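Local coordinates for D-ribulose-5-phosphate 3-epimerase, putative (Plasmodium falciparum, PDB 1TQX), which probably interconverts D-ribulose 5-phosphate and D-xylulose 5-phosphate, as a zinc-binding member of the ribulose-phosphate 3-epimerase family, at residues F66-M72 / S86-H92. Numbering follows the deposited sequence.
With ZN (zinc ion), chain D.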
ATOM      1  N   PHE A  66       6.899   6.825   7.621  1.00 22.10           N
ATOM      2  CA  PHE A  66       7.374   6.026   6.483  1.00 21.49           C
ATOM      3  C   PHE A  66       6.585   6.344   5.201  1.00 21.17           C
ATOM      4  O   PHE A  66       5.357   6.273   5.194  1.00 20.31           O
ATOM      5  CB  PHE A  66       7.198   4.555   6.874  1.00 19.44           C
ATOM      6  CG  PHE A  66       7.767   3.554   5.903  1.00 21.71           C
ATOM      7  CD1 PHE A  66       8.973   2.910   6.181  1.00 20.71           C
ATOM      8  CD2 PHE A  66       7.033   3.141   4.792  1.00 22.01           C
ATOM      9  CE1 PHE A  66       9.433   1.860   5.377  1.00 23.98           C
ATOM     10  CE2 PHE A  66       7.483   2.091   3.978  1.00 22.73           C
ATOM     11  CZ  PHE A  66       8.683   1.449   4.276  1.00 24.82           C
ATOM     12  N   PHE A  67       7.292   6.682   4.125  1.00 19.09           N
ATOM     13  CA  PHE A  67       6.648   7.007   2.855  1.00 19.73           C
ATOM     14  C   PHE A  67       6.381   5.757   2.020  1.00 20.18           C
ATOM     15  O   PHE A  67       7.297   5.170   1.438  1.00 20.62           O
ATOM     16  CB  PHE A  67       7.514   8.003   2.064  1.00 20.58           C
ATOM     17  CG  PHE A  67       7.247   9.452   2.404  1.00 21.65           C
ATOM     18  CD1 PHE A  67       7.128   9.877   3.730  1.00 22.00           C
ATOM     19  CD2 PHE A  67       7.136  10.402   1.390  1.00 20.90           C
ATOM     20  CE1 PHE A  67       6.903  11.230   4.029  1.00 22.82           C
ATOM     21  CE2 PHE A  67       6.912  11.755   1.683  1.00 21.64           C
ATOM     22  CZ  PHE A  67       6.797  12.166   3.001  1.00 23.86           C
ATOM     23  N   ASP A  68       5.117   5.354   1.966  1.00 19.25           N
ATOM     24  CA  ASP A  68       4.707   4.169   1.225  1.00 20.39           C
ATOM     25  C   ASP A  68       3.975   4.599  -0.054  1.00 20.21           C
ATOM     26  O   ASP A  68       2.806   4.992  -0.023  1.00 19.21           O
ATOM     27  CB  ASP A  68       3.826   3.318   2.146  1.00 19.68           C
ATOM     28  CG  ASP A  68       3.235   2.117   1.461  1.00 20.99           C
ATOM     29  OD1 ASP A  68       3.932   1.463   0.653  1.00 19.71           O
ATOM     30  OD2 ASP A  68       2.061   1.811   1.765  1.00 22.71           O
ATOM     31  N   VAL A  69       4.680   4.513  -1.178  1.00 20.13           N
ATOM     32  CA  VAL A  69       4.138   4.934  -2.469  1.00 19.85           C
ATOM     33  C   VAL A  69       3.580   3.799  -3.316  1.00 19.33           C
ATOM     34  O   VAL A  69       4.301   2.871  -3.688  1.00 19.40           O
ATOM     35  CB  VAL A  69       5.212   5.690  -3.303  1.00 19.18           C
ATOM     36  CG1 VAL A  69       4.565   6.314  -4.532  1.00 18.03           C
ATOM     37  CG2 VAL A  69       5.881   6.768  -2.445  1.00 16.42           C
ATOM     38  N   HIS A  70       2.288   3.885  -3.624  1.00 18.92           N
ATOM     39  CA  HIS A  70       1.620   2.879  -4.439  1.00 18.51           C
ATOM     40  C   HIS A  70       1.536   3.438  -5.856  1.00 17.82           C
ATOM     41  O   HIS A  70       0.753   4.347  -6.127  1.00 16.46           O
ATOM     42  CB  HIS A  70       0.212   2.605  -3.893  1.00 19.79           C
ATOM     43  CG  HIS A  70      -0.548   1.566  -4.658  1.00 21.69           C
ATOM     44  ND1 HIS A  70      -1.844   1.213  -4.340  1.00 21.70           N
ATOM     45  CD2 HIS A  70      -0.209   0.818  -5.735  1.00 21.46           C
ATOM     46  CE1 HIS A  70      -2.268   0.294  -5.189  1.00 21.21           C
ATOM     47  NE2 HIS A  70      -1.296   0.037  -6.045  1.00 23.72           N
ATOM     48  N   LEU A  71       2.345   2.887  -6.754  1.00 17.50           N
ATOM     49  CA  LEU A  71       2.388   3.337  -8.137  1.00 18.36           C
ATOM     50  C   LEU A  71       1.362   2.657  -9.039  1.00 18.79           C
ATOM     51  O   LEU A  71       1.625   1.598  -9.600  1.00 17.69           O
ATOM     52  CB  LEU A  71       3.795   3.116  -8.708  1.00 17.95           C
ATOM     53  CG  LEU A  71       4.921   3.853  -7.967  1.00 19.39           C
ATOM     54  CD1 LEU A  71       6.282   3.288  -8.374  1.00 17.57           C
ATOM     55  CD2 LEU A  71       4.833   5.342  -8.270  1.00 20.34           C
ATOM     56  N   MET A  72       0.183   3.258  -9.159  1.00 17.61           N
ATOM     57  CA  MET A  72      -0.852   2.720 -10.040  1.00 19.77           C
ATOM     58  C   MET A  72      -0.643   3.474 -11.346  1.00 18.94           C
ATOM     59  O   MET A  72      -1.467   4.294 -11.751  1.00 17.23           O
ATOM     60  CB  MET A  72      -2.248   3.003  -9.479  1.00 20.56           C
ATOM     61  CG  MET A  72      -2.602   2.127  -8.287  1.00 22.67           C
ATOM     62  SD  MET A  72      -4.166   2.563  -7.489  1.00 26.50           S
ATOM     63  CE  MET A  72      -3.581   3.587  -6.148  1.00 29.46           C
ATOM     64  N   SER A  86      11.648   8.572  -0.693  1.00 20.97           N
ATOM     65  CA  SER A  86      10.544   7.797  -0.120  1.00 20.43           C
ATOM     66  C   SER A  86      11.097   6.540   0.557  1.00 21.79           C
ATOM     67  O   SER A  86      12.316   6.359   0.617  1.00 22.08           O
ATOM     68  CB  SER A  86       9.525   7.430  -1.205  1.00 20.39           C
ATOM     69  OG  SER A  86       8.765   8.575  -1.575  1.00 18.33           O
ATOM     70  N   ASN A  87      10.221   5.675   1.067  1.00 20.80           N
ATOM     71  CA  ASN A  87      10.671   4.467   1.762  1.00 21.66           C
ATOM     72  C   ASN A  87      10.358   3.150   1.053  1.00 22.38           C
ATOM     73  O   ASN A  87      11.170   2.223   1.065  1.00 21.75           O
ATOM     74  CB  ASN A  87      10.104   4.452   3.182  1.00 22.37           C
ATOM     75  CG  ASN A  87      10.762   5.477   4.069  1.00 25.47           C
ATOM     76  OD1 ASN A  87      11.928   5.327   4.449  1.00 28.41           O
ATOM     77  ND2 ASN A  87      10.037   6.538   4.390  1.00 18.03           N
ATOM     78  N   GLN A  88       9.173   3.053   0.460  1.00 21.20           N
ATOM     79  CA  GLN A  88       8.813   1.864  -0.293  1.00 19.49           C
ATOM     80  C   GLN A  88       8.092   2.264  -1.558  1.00 20.00           C
ATOM     81  O   GLN A  88       7.261   3.174  -1.544  1.00 18.28           O
ATOM     82  CB  GLN A  88       7.906   0.919   0.503  1.00 20.61           C
ATOM     83  CG  GLN A  88       7.373  -0.232  -0.356  1.00 19.55           C
ATOM     84  CD  GLN A  88       6.679  -1.317   0.453  1.00 21.97           C
ATOM     85  OE1 GLN A  88       7.249  -2.374   0.705  1.00 21.91           O
ATOM     86  NE2 GLN A  88       5.446  -1.053   0.868  1.00 19.74           N
ATOM     87  N   LEU A  89       8.428   1.590  -2.651  1.00 18.71           N
ATOM     88  CA  LEU A  89       7.784   1.831  -3.930  1.00 19.51           C
ATOM     89  C   LEU A  89       7.097   0.526  -4.301  1.00 20.04           C
ATOM     90  O   LEU A  89       7.736  -0.528  -4.373  1.00 20.79           O
ATOM     91  CB  LEU A  89       8.808   2.204  -5.011  1.00 18.35           C
ATOM     92  CG  LEU A  89       9.643   3.472  -4.801  1.00 19.80           C
ATOM     93  CD1 LEU A  89      10.459   3.742  -6.080  1.00 17.94           C
ATOM     94  CD2 LEU A  89       8.746   4.668  -4.481  1.00 18.85           C
ATOM     95  N   THR A  90       5.789   0.596  -4.513  1.00 21.08           N
ATOM     96  CA  THR A  90       5.004  -0.580  -4.871  1.00 20.04           C
ATOM     97  C   THR A  90       4.468  -0.422  -6.288  1.00 19.93           C
ATOM     98  O   THR A  90       3.737   0.527  -6.577  1.00 18.79           O
ATOM     99  CB  THR A  90       3.812  -0.761  -3.893  1.00 20.56           C
ATOM    100  OG1 THR A  90       4.316  -1.000  -2.574  1.00 19.50           O
ATOM    101  CG2 THR A  90       2.926  -1.936  -4.317  1.00 19.04           C
ATOM    102  N   PHE A  91       4.844  -1.336  -7.179  1.00 19.81           N
ATOM    103  CA  PHE A  91       4.365  -1.259  -8.555  1.00 20.27           C
ATOM    104  C   PHE A  91       3.400  -2.405  -8.823  1.00 20.56           C
ATOM    105  O   PHE A  91       3.331  -3.359  -8.043  1.00 19.46           O
ATOM    106  CB  PHE A  91       5.545  -1.293  -9.546  1.00 20.69           C
ATOM    107  CG  PHE A  91       6.325  -2.579  -9.538  1.00 20.66           C
ATOM    108  CD1 PHE A  91       5.946  -3.645 -10.353  1.00 22.61           C
ATOM    109  CD2 PHE A  91       7.455  -2.716  -8.737  1.00 20.50           C
ATOM    110  CE1 PHE A  91       6.687  -4.832 -10.370  1.00 21.66           C
ATOM    111  CE2 PHE A  91       8.201  -3.902  -8.749  1.00 21.46           C
ATOM    112  CZ  PHE A  91       7.812  -4.958  -9.568  1.00 21.57           C
ATOM    113  N   HIS A  92       2.644  -2.305  -9.914  1.00 19.81           N
ATOM    114  CA  HIS A  92       1.681  -3.343 -10.254  1.00 19.27           C
ATOM    115  C   HIS A  92       2.219  -4.439 -11.156  1.00 20.85           C
ATOM    116  O   HIS A  92       2.888  -4.174 -12.150  1.00 21.15           O
ATOM    117  CB  HIS A  92       0.432  -2.717 -10.886  1.00 19.87           C
ATOM    118  CG  HIS A  92      -0.614  -2.338  -9.885  1.00 20.30           C
ATOM    119  ND1 HIS A  92      -1.577  -3.224  -9.446  1.00 19.86           N
ATOM    120  CD2 HIS A  92      -0.785  -1.207  -9.160  1.00 19.80           C
ATOM    121  CE1 HIS A  92      -2.289  -2.658  -8.489  1.00 20.69           C
ATOM    122  NE2 HIS A  92      -1.827  -1.434  -8.294  1.00 20.78           N
TER
HETATM  123 ZN    ZN D 900      -2.905   2.257  -2.589  1.00 23.78          ZN
HETATM  124  O   HOH W   1       2.357  -0.216  -0.922  1.00 19.20           O
HETATM  125  O   HOH W   2       2.862   0.160 -11.559  1.00 20.42           O
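Two neighbouring parallel strands of the TIM barrel, 66-72 and 88-92, pair here, and the first supplies His70 to the zinc site. Phe67 O accepts from both Asn87 N and Gln88 N, each at 3.0 Å; the ladder continues with Val69 N to Gln88 O (2.9 Å), Thr90 N to Val69 O (2.8 Å) and Leu71 N to Thr90 O (2.7 Å). Where the strands diverge, a water donates to Leu71 O and accepts from His92 N. Val69, Leu71, Leu89 and Phe91 are apolar because they face the surrounding helices. Asp68, His70, Gln88 and Thr90 point into the barrel, where polar groups need partners. Asp68 OD1 accepts from Gln88 NE2 (2.9 Å) and from a water that accepts from Thr90 OG1; Asp68 OD2 is hydrogen-bonded to His36 ND1 and Gln177 NE2, Gln88 OE1 to Thr141 OG1, and His92 ND1 to Glu94. Histidine suits position 70 because its two nitrogens do different work: His70 ND1 binds ZN at 2.3 Å, alongside His36, Asp38 and Asp179, while His70 NE2 donates to His92 NE2 at 2.7 Å.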